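Local coordinates for protein omega-class glutathione S-transferase (Bombyx mori, PDB 3WD6) that binds glutathione and probably works as an omega-class glutathione transferase, with a likely glutathione-dependent dehydroascorbate reductase activity, at residues A[21-24]-A[30-33]; A[42-47]-A[77-82]; A[91-96]-A[179-184]. All blocks are in the same frame, centred on the assembly; numbering follows the deposited sequence.

Contact 1: A[21-24]-A[30-33]; sequences DPLP and LRVY
The guanidinium of R31 meets the carbonyl oxygen of P24 at its edge, in plane, and the ring of Y33 receives a methyl of L23 at its own edge while R31 CG lies over one face, 4.1 Å above the plane and offset toward the rim. Both flat groups stand on strand 31-34 of the thioredoxin-like domain of the glutathione transferase fold; R31 holds the loop that leads into this strand, and Y33 only touches it. R31 grips P24 end-on with two nitrogens on one acceptor: NH1 reaches P24 O at 2.9 Å (N-H...O 156°), and R31 NH2 bonds the same P24 O at 3.2 Å and less straight. Both donors come from the same face of the carbonyl, NH1 moderately tilted from its plane and NH2 well above it. The R31 chain leaves with CG anti to the backbone N (chi1 161°) and bends at chi3, which turns the guanidinium toward the loop. Its NE forms a salt bridge with E56, and R31 NH1 also donates to Y33 OH at 3.0 Å; the bonds to P24 O, Y33 OH and E56 together fix the rotation of the guanidinium. Y33 OH is bonded in turn to E82 of the neighbouring strand. A leucine in place of R31 would probably leave P24 O without its two donors and E56 without its cationic mate, and weaken the hold on the loop at P24. L23 adds an apolar touch beside the polar grip, crossing Y33 at about a right angle, with CD1 of L23 3.7 Å from OH of Y33.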
loop_
_atom_site.group_PDB
_atom_site.type_symbol
_atom_site.label_atom_id
_atom_site.label_comp_id
_atom_site.label_asym_id
_atom_site.label_seq_id
_atom_site.Cartn_x
_atom_site.Cartn_y
_atom_site.Cartn_z
ATOM N N ASP A 21 -8.989 5.142 23.682
ATOM C CA ASP A 21 -7.544 5.173 23.744
ATOM C C ASP A 21 -7.063 6.617 23.757
ATOM O O ASP A 21 -7.646 7.480 23.097
ATOM C CB ASP A 21 -6.950 4.408 22.563
ATOM C CG ASP A 21 -6.973 2.899 22.775
ATOM O OD1 ASP A 21 -6.776 2.451 23.934
ATOM O OD2 ASP A 21 -7.176 2.160 21.786
ATOM N N PRO A 22 -6.004 6.892 24.528
ATOM C CA PRO A 22 -5.436 8.243 24.555
ATOM C C PRO A 22 -4.605 8.532 23.287
ATOM O O PRO A 22 -3.984 7.616 22.718
ATOM C CB PRO A 22 -4.507 8.218 25.789
ATOM C CG PRO A 22 -4.685 6.849 26.434
ATOM C CD PRO A 22 -5.255 5.951 25.383
ATOM N N LEU A 23 -4.608 9.793 22.861
ATOM C CA LEU A 23 -3.787 10.280 21.754
ATOM C C LEU A 23 -2.354 10.555 22.226
ATOM O O LEU A 23 -2.133 11.479 23.006
ATOM C CB LEU A 23 -4.394 11.587 21.228
ATOM C CG LEU A 23 -3.670 12.408 20.161
ATOM C CD1 LEU A 23 -3.212 11.496 19.038
ATOM C CD2 LEU A 23 -4.557 13.549 19.609
ATOM N N PRO A 24 -1.372 9.771 21.753
ATOM C CA PRO A 24 0.022 10.021 22.164
ATOM C C PRO A 24 0.489 11.430 21.767
ATOM O O PRO A 24 0.256 11.864 20.637
ATOM C CB PRO A 24 0.814 8.967 21.380
ATOM C CG PRO A 24 -0.217 7.898 21.025
ATOM C CD PRO A 24 -1.492 8.646 20.807
ATOM N N LEU A 30 8.252 12.683 12.743
ATOM C CA LEU A 30 7.190 12.536 11.755
ATOM C C LEU A 30 6.406 11.273 12.093
ATOM O O LEU A 30 6.997 10.197 12.324
ATOM C CB LEU A 30 7.762 12.432 10.341
ATOM C CG LEU A 30 6.693 12.529 9.240
ATOM C CD1 LEU A 30 7.137 13.445 8.093
ATOM C CD2 LEU A 30 6.354 11.156 8.725
ATOM N N ARG A 31 5.082 11.409 12.147
ATOM C CA ARG A 31 4.220 10.322 12.584
ATOM C C ARG A 31 3.214 9.918 11.516
ATOM O O ARG A 31 2.550 10.774 10.899
ATOM C CB ARG A 31 3.461 10.727 13.845
ATOM C CG ARG A 31 2.218 9.861 14.109
ATOM C CD ARG A 31 1.447 10.368 15.307
ATOM N NE ARG A 31 2.269 10.381 16.518
ATOM C CZ ARG A 31 1.846 10.839 17.690
ATOM N NH1 ARG A 31 0.615 11.324 17.796
ATOM N NH2 ARG A 31 2.643 10.818 18.747
ATOM N N VAL A 32 3.071 8.610 11.320
ATOM C CA VAL A 32 2.060 8.101 10.400
ATOM C C VAL A 32 0.889 7.500 11.167
ATOM O O VAL A 32 1.090 6.564 11.952
ATOM C CB VAL A 32 2.637 6.976 9.494
ATOM C CG1 VAL A 32 1.599 6.511 8.455
ATOM C CG2 VAL A 32 3.914 7.443 8.807
ATOM N N TYR A 33 -0.322 8.013 10.932
ATOM C CA TYR A 33 -1.532 7.309 11.378
ATOM C C TYR A 33 -1.820 6.207 10.365
ATOM O O TYR A 33 -2.073 6.476 9.178
ATOM C CB TYR A 33 -2.732 8.268 11.570
ATOM C CG TYR A 33 -2.434 9.261 12.667
ATOM C CD1 TYR A 33 -2.600 8.911 14.001
ATOM C CD2 TYR A 33 -1.913 10.525 12.378
ATOM C CE1 TYR A 33 -2.292 9.795 15.018
ATOM C CE2 TYR A 33 -1.599 11.422 13.399
ATOM C CZ TYR A 33 -1.791 11.045 14.714
ATOM O OH TYR A 33 -1.480 11.906 15.739
#

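Contact 2: A[42-47]-A[77-82]; sequences QRTILA and KVPAIE. With GSH (glutathione), chain J.
V78 and glutathione exchange two backbone-type hydrogen bonds. GSH N2 donates to V78 O at 2.9 Å. In return, V78 N bonds GSH O2 at 3.0 Å and fairly straight. The cysteinyl part of the ligand thus lies along V78 as a short strand would, and V78 CG2 touches the same GSH O2. This pairing precedes the cis peptide bond before P79, the cis-proline loop of the thioredoxin-like fold that serves glutathione transferases as a backbone docking edge. P79 has two neighbours: its CD approaches O11 of the gamma-glutamyl carboxylate, and its CG and CB lie against T44 of helix 39-51. There T44 OG1 comes within 3.3 Å of P79 CG, a contact with carbon, while the hydroxyl has its polar partner in T95 OG1 of helix 92-102. The two branches of T44 divide the work. OG1 stands beside the backbone N (chi1 -59°) and meets the proline, whereas CG2, anti to that N, reaches strand 80-82 and packs on the branch methyl of I81, T44 CG2 to I81 CG2 at 3.6 Å. T44 and its partners are buried, and the bond to T95 OG1 gives the hydroxyl a polar partner among carbons. One turn of helix 39-51 therefore rests through a single threonine on both the cis-proline loop and the strand that follows it, with strand 31-34 and strand 87-90 flanking 80-82 and helix 92-102 touching A47 through V96.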
loop_
_atom_site.group_PDB
_atom_site.type_symbol
_atom_site.label_atom_id
_atom_site.label_comp_id
_atom_site.label_asym_id
_atom_site.label_seq_id
_atom_site.Cartn_x
_atom_site.Cartn_y
_atom_site.Cartn_z
ATOM N N GLN A 42 0.064 1.641 3.410
ATOM C CA GLN A 42 1.346 1.001 3.066
ATOM C C GLN A 42 2.184 1.856 2.094
ATOM O O GLN A 42 3.423 1.883 2.170
ATOM C CB GLN A 42 1.147 -0.404 2.492
ATOM C CG GLN A 42 2.454 -1.169 2.311
ATOM C CD GLN A 42 2.247 -2.580 1.767
ATOM O OE1 GLN A 42 1.104 -2.985 1.476
ATOM N NE2 GLN A 42 3.354 -3.334 1.611
ATOM N N ARG A 43 1.503 2.551 1.186
ATOM C CA ARG A 43 2.165 3.494 0.286
ATOM C C ARG A 43 3.033 4.473 1.053
ATOM O O ARG A 43 4.169 4.765 0.642
ATOM C CB ARG A 43 1.127 4.276 -0.525
ATOM C CG ARG A 43 0.474 3.476 -1.599
ATOM C CD ARG A 43 -0.707 4.215 -2.121
ATOM N NE ARG A 43 -1.106 3.733 -3.438
ATOM C CZ ARG A 43 -2.144 4.204 -4.114
ATOM N NH1 ARG A 43 -2.906 5.165 -3.572
ATOM N NH2 ARG A 43 -2.407 3.718 -5.328
ATOM N N THR A 44 2.500 4.990 2.160
ATOM C CA THR A 44 3.219 5.995 2.933
ATOM C C THR A 44 4.431 5.360 3.631
ATOM O O THR A 44 5.530 5.923 3.613
ATOM C CB THR A 44 2.275 6.689 3.935
ATOM O OG1 THR A 44 1.189 7.311 3.220
ATOM C CG2 THR A 44 3.033 7.735 4.752
ATOM N N ILE A 45 4.236 4.186 4.240
ATOM C CA ILE A 45 5.345 3.404 4.830
ATOM C C ILE A 45 6.472 3.108 3.825
ATOM O O ILE A 45 7.661 3.307 4.124
ATOM C CB ILE A 45 4.845 2.033 5.349
ATOM C CG1 ILE A 45 3.620 2.198 6.265
ATOM C CG2 ILE A 45 5.971 1.270 6.018
ATOM C CD1 ILE A 45 3.904 3.019 7.508
ATOM N N LEU A 46 6.105 2.606 2.646
ATOM C CA LEU A 46 7.101 2.270 1.633
ATOM C C LEU A 46 7.938 3.497 1.317
ATOM O O LEU A 46 9.167 3.446 1.334
ATOM C CB LEU A 46 6.435 1.763 0.340
ATOM C CG LEU A 46 5.685 0.434 0.466
ATOM C CD1 LEU A 46 4.975 0.110 -0.827
ATOM C CD2 LEU A 46 6.645 -0.707 0.887
ATOM N N ALA A 47 7.256 4.603 1.033
ATOM C CA ALA A 47 7.938 5.828 0.680
ATOM C C ALA A 47 8.899 6.213 1.801
ATOM O O ALA A 47 10.105 6.433 1.562
ATOM C CB ALA A 47 6.923 6.951 0.390
ATOM N N LYS A 77 -9.945 8.468 7.592
ATOM C CA LYS A 77 -9.214 7.418 6.892
ATOM C C LYS A 77 -7.746 7.367 7.285
ATOM O O LYS A 77 -7.211 8.330 7.878
ATOM C CB LYS A 77 -9.328 7.608 5.378
ATOM C CG LYS A 77 -10.677 7.199 4.816
ATOM C CD LYS A 77 -10.848 7.705 3.394
ATOM C CE LYS A 77 -12.262 7.451 2.907
ATOM N NZ LYS A 77 -12.493 8.021 1.544
ATOM N N VAL A 78 -7.110 6.237 6.962
ATOM C CA VAL A 78 -5.643 6.138 6.975
ATOM C C VAL A 78 -5.171 5.972 5.535
ATOM O O VAL A 78 -5.924 5.471 4.692
ATOM C CB VAL A 78 -5.147 4.947 7.822
ATOM C CG1 VAL A 78 -5.323 5.232 9.313
ATOM C CG2 VAL A 78 -5.861 3.660 7.413
ATOM N N PRO A 79 -3.933 6.387 5.230
ATOM C CA PRO A 79 -2.986 7.011 6.166
ATOM C C PRO A 79 -3.223 8.519 6.361
ATOM O O PRO A 79 -3.918 9.207 5.575
ATOM C CB PRO A 79 -1.645 6.860 5.431
ATOM C CG PRO A 79 -2.044 7.060 3.944
ATOM C CD PRO A 79 -3.392 6.313 3.850
ATOM N N ALA A 80 -2.618 9.021 7.428
ATOM C CA ALA A 80 -2.361 10.442 7.570
ATOM C C ALA A 80 -0.958 10.612 8.171
ATOM O O ALA A 80 -0.556 9.817 9.046
ATOM C CB ALA A 80 -3.404 11.097 8.463
ATOM N N ILE A 81 -0.217 11.624 7.706
ATOM C CA ILE A 81 1.030 11.979 8.366
ATOM C C ILE A 81 0.879 13.278 9.178
ATOM O O ILE A 81 0.105 14.178 8.810
ATOM C CB ILE A 81 2.233 12.083 7.371
ATOM C CG1 ILE A 81 2.075 13.291 6.443
ATOM C CG2 ILE A 81 2.377 10.800 6.566
ATOM C CD1 ILE A 81 3.218 13.433 5.420
ATOM N N GLU A 82 1.618 13.369 10.277
ATOM C CA GLU A 82 1.625 14.565 11.112
ATOM C C GLU A 82 3.056 15.089 11.078
ATOM O O GLU A 82 3.976 14.439 11.595
ATOM C CB GLU A 82 1.194 14.231 12.548
ATOM C CG GLU A 82 1.046 15.446 13.477
ATOM C CD GLU A 82 0.144 15.152 14.704
ATOM O OE1 GLU A 82 -0.331 16.104 15.370
ATOM O OE2 GLU A 82 -0.094 13.960 14.999
HETATM N N1 GSH J . -8.078 7.617 -1.031
HETATM C CA1 GSH J . -7.536 7.290 0.293
HETATM C C1 GSH J . -6.013 7.210 0.292
HETATM O O11 GSH J . -5.328 7.465 1.349
HETATM O O12 GSH J . -5.415 6.911 -0.800
HETATM C CB1 GSH J . -8.169 5.987 0.762
HETATM C CG1 GSH J . -7.593 5.315 1.967
HETATM C CD1 GSH J . -8.473 4.271 2.608
HETATM O OE1 GSH J . -9.428 3.777 2.018
HETATM N N2 GSH J . -8.199 3.831 3.942
HETATM C CA2 GSH J . -9.106 2.832 4.518
HETATM C C2 GSH J . -9.852 3.492 5.658
HETATM O O2 GSH J . -9.233 4.219 6.426
HETATM C CB2 GSH J . -8.322 1.685 5.048
HETATM S SG2 GSH J . -7.713 0.488 3.916
HETATM N N3 GSH J . -11.267 3.249 5.837
HETATM C CA3 GSH J . -11.982 3.884 6.945
HETATM C C3 GSH J . -13.163 3.159 7.455
HETATM O O31 GSH J . -13.026 1.994 7.918
HETATM O O32 GSH J . -14.290 3.711 7.435
#

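Contact 3: A[91-96]-A[179-184]; sequences ESLVTV and DYMIWP. With GSH (glutathione), chain J.
M181 and V96 reach toward each other tip to tip, while M181 and L93 slide past one another in opposite directions, so one methionine meets two side chains about one turn apart on helix 92-102. The thioether sulfur is the hub: M181 SD lies 3.6 Å from L93 CD2, and the same M181 SD sits 3.7 Å from V96 CG2. The end methyl M181 CE goes on to touch both V96 methyls, and M181 CG comes alongside L93 CD2. Bends at chi2 (-57°) and chi3 (97°) fold the M181 chain, setting the sulfur between L93 and V96 with the methyl turned to the valine. No hydrogen bond joins 91-96 to 179-184; their side chains meet by apolar packing alone, and the M181 carbonyl O accepts from R43 NE of helix 39-51. The start of 91-96 faces the ligand instead. S92 N donates to the gamma-glutamyl carboxylate oxygen O11 at 2.7 Å, and S92 OG, also bonded to R43 NH1, bonds GSH O12 at 2.6 Å, while E91, at the N-cap position, accepts from the ligand's amino nitrogen N1 through OE1 at 2.8 Å. The partial positive charge at the helix N-terminus probably also favours this carboxylate. Deeper in the turn, T95 OG1 donates to S92 O, which also receives V96 N. Such a helix, binding the gamma-glutamyl end of glutathione at its N-terminus and packing its flank on the all-helical C-terminal domain, is characteristic of the glutathione transferase fold.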
loop_
_atom_site.group_PDB
_atom_site.type_symbol
_atom_site.label_atom_id
_atom_site.label_comp_id
_atom_site.label_asym_id
_atom_site.label_seq_id
_atom_site.Cartn_x
_atom_site.Cartn_y
_atom_site.Cartn_z
ATOM N N GLU A 91 -4.679 11.288 2.630
ATOM C CA GLU A 91 -4.742 10.823 1.241
ATOM C C GLU A 91 -3.362 10.320 0.840
ATOM O O GLU A 91 -2.421 11.106 0.690
ATOM C CB GLU A 91 -5.249 11.895 0.276
ATOM C CG GLU A 91 -6.732 12.184 0.437
ATOM C CD GLU A 91 -7.582 10.968 0.136
ATOM O OE1 GLU A 91 -7.441 10.390 -0.973
ATOM O OE2 GLU A 91 -8.394 10.584 1.013
ATOM N N SER A 92 -3.258 8.998 0.694
ATOM C CA SER A 92 -1.978 8.325 0.560
ATOM C C SER A 92 -1.065 8.949 -0.495
ATOM O O SER A 92 0.113 9.201 -0.220
ATOM C CB SER A 92 -2.197 6.842 0.270
ATOM O OG SER A 92 -2.811 6.653 -0.989
ATOM N N LEU A 93 -1.602 9.189 -1.693
ATOM C CA LEU A 93 -0.800 9.763 -2.772
ATOM C C LEU A 93 -0.428 11.213 -2.490
ATOM O O LEU A 93 0.610 11.708 -2.954
ATOM C CB LEU A 93 -1.528 9.663 -4.115
ATOM C CG LEU A 93 -1.730 8.241 -4.663
ATOM C CD1 LEU A 93 -2.373 8.286 -6.048
ATOM C CD2 LEU A 93 -0.382 7.479 -4.701
ATOM N N VAL A 94 -1.268 11.904 -1.727
ATOM C CA VAL A 94 -0.941 13.267 -1.336
ATOM C C VAL A 94 0.241 13.263 -0.372
ATOM O O VAL A 94 1.159 14.093 -0.487
ATOM C CB VAL A 94 -2.142 13.968 -0.711
ATOM C CG1 VAL A 94 -1.737 15.327 -0.168
ATOM C CG2 VAL A 94 -3.259 14.098 -1.754
ATOM N N THR A 95 0.233 12.315 0.562
ATOM C CA THR A 95 1.305 12.240 1.545
ATOM C C THR A 95 2.632 11.898 0.870
ATOM O O THR A 95 3.668 12.514 1.137
ATOM C CB THR A 95 0.992 11.222 2.628
ATOM O OG1 THR A 95 1.186 9.901 2.101
ATOM C CG2 THR A 95 -0.458 11.417 3.085
ATOM N N VAL A 96 2.597 10.924 -0.024
ATOM C CA VAL A 96 3.823 10.517 -0.702
ATOM C C VAL A 96 4.412 11.627 -1.568
ATOM O O VAL A 96 5.635 11.786 -1.614
ATOM C CB VAL A 96 3.627 9.221 -1.509
ATOM C CG1 VAL A 96 4.836 8.954 -2.385
ATOM C CG2 VAL A 96 3.357 8.065 -0.543
ATOM N N ASP A 179 6.397 2.030 -8.843
ATOM C CA ASP A 179 6.537 0.731 -8.210
ATOM C C ASP A 179 5.909 0.722 -6.822
ATOM O O ASP A 179 5.044 -0.104 -6.533
ATOM C CB ASP A 179 8.001 0.328 -8.111
ATOM C CG ASP A 179 8.703 0.350 -9.457
ATOM O OD1 ASP A 179 8.515 -0.613 -10.254
ATOM O OD2 ASP A 179 9.460 1.333 -9.702
ATOM N N TYR A 180 6.339 1.636 -5.963
ATOM C CA TYR A 180 5.886 1.610 -4.575
ATOM C C TYR A 180 4.392 1.846 -4.446
ATOM O O TYR A 180 3.754 1.277 -3.549
ATOM C CB TYR A 180 6.635 2.630 -3.720
ATOM C CG TYR A 180 8.059 2.217 -3.401
ATOM C CD1 TYR A 180 8.356 0.902 -3.007
ATOM C CD2 TYR A 180 9.113 3.127 -3.521
ATOM C CE1 TYR A 180 9.667 0.512 -2.722
ATOM C CE2 TYR A 180 10.424 2.747 -3.245
ATOM C CZ TYR A 180 10.697 1.436 -2.839
ATOM O OH TYR A 180 11.991 1.065 -2.538
ATOM N N MET A 181 3.830 2.683 -5.321
ATOM C CA MET A 181 2.433 3.107 -5.141
ATOM C C MET A 181 1.441 2.026 -5.605
ATOM O O MET A 181 0.258 2.047 -5.229
ATOM C CB MET A 181 2.148 4.459 -5.816
ATOM C CG MET A 181 2.897 5.638 -5.200
ATOM S SD MET A 181 2.585 5.844 -3.429
ATOM C CE MET A 181 4.005 4.994 -2.716
ATOM N N ILE A 182 1.924 1.069 -6.395
ATOM C CA ILE A 182 1.069 -0.041 -6.778
ATOM C C ILE A 182 1.430 -1.299 -5.986
ATOM O O ILE A 182 0.636 -2.249 -5.900
ATOM C CB ILE A 182 1.106 -0.313 -8.314
ATOM C CG1 ILE A 182 2.420 -0.969 -8.747
ATOM C CG2 ILE A 182 0.876 0.986 -9.096
ATOM C CD1 ILE A 182 2.571 -1.086 -10.288
ATOM N N TRP A 183 2.622 -1.302 -5.390
ATOM C CA TRP A 183 3.125 -2.510 -4.739
ATOM C C TRP A 183 2.138 -3.215 -3.771
ATOM O O TRP A 183 2.046 -4.444 -3.758
ATOM C CB TRP A 183 4.458 -2.249 -4.009
ATOM C CG TRP A 183 4.775 -3.433 -3.161
ATOM C CD1 TRP A 183 4.714 -3.520 -1.794
ATOM C CD2 TRP A 183 5.106 -4.737 -3.634
ATOM N NE1 TRP A 183 5.028 -4.802 -1.385
ATOM C CE2 TRP A 183 5.262 -5.570 -2.498
ATOM C CE3 TRP A 183 5.308 -5.280 -4.907
ATOM C CZ2 TRP A 183 5.606 -6.924 -2.602
ATOM C CZ3 TRP A 183 5.651 -6.627 -5.010
ATOM C CH2 TRP A 183 5.791 -7.435 -3.860
ATOM N N PRO A 184 1.418 -2.447 -2.940
ATOM C CA PRO A 184 0.614 -3.141 -1.919
ATOM C C PRO A 184 -0.365 -4.163 -2.509
ATOM O O PRO A 184 -0.698 -5.191 -1.876
ATOM C CB PRO A 184 -0.170 -1.997 -1.254
ATOM C CG PRO A 184 0.715 -0.782 -1.454
ATOM C CD PRO A 184 1.327 -0.973 -2.825
HETATM N N1 GSH J . -8.078 7.617 -1.031
HETATM C CA1 GSH J . -7.536 7.290 0.293
HETATM C C1 GSH J . -6.013 7.210 0.292
HETATM O O11 GSH J . -5.328 7.465 1.349
HETATM O O12 GSH J . -5.415 6.911 -0.800
HETATM C CB1 GSH J . -8.169 5.987 0.762
HETATM C CG1 GSH J . -7.593 5.315 1.967
HETATM C CD1 GSH J . -8.473 4.271 2.608
HETATM O OE1 GSH J . -9.428 3.777 2.018
HETATM N N2 GSH J . -8.199 3.831 3.942
HETATM C CA2 GSH J . -9.106 2.832 4.518
HETATM C C2 GSH J . -9.852 3.492 5.658
HETATM O O2 GSH J . -9.233 4.219 6.426
HETATM C CB2 GSH J . -8.322 1.685 5.048
HETATM S SG2 GSH J . -7.713 0.488 3.916
HETATM N N3 GSH J . -11.267 3.249 5.837
HETATM C CA3 GSH J . -11.982 3.884 6.945
HETATM C C3 GSH J . -13.163 3.159 7.455
HETATM O O31 GSH J . -13.026 1.994 7.918
HETATM O O32 GSH J . -14.290 3.711 7.435
#

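In the fold
Contact 1 is the peripheral one, partly buried, its centre about 20 Å from the centre of the chain, whereas contacts 2 and 3 are buried near it. Charge and carbonyl bonding dominate contact 1, while the segments of contacts 2 and 3 meet each other through carbon-rich or apolar touches, their hydrogen bonds going to glutathione and to other elements of the fold. Contacts 1 and 2 share the sheet, strands 31-34 and 80-82 lying side by side, tied by the backbone bond of Y33 to A80. Contacts 2 and 3 touch through T44 with T95 and R43 with M181. Only contact 3 pairs a segment of each domain, though helix 39-51 of contact 2 also touches helix 177-189.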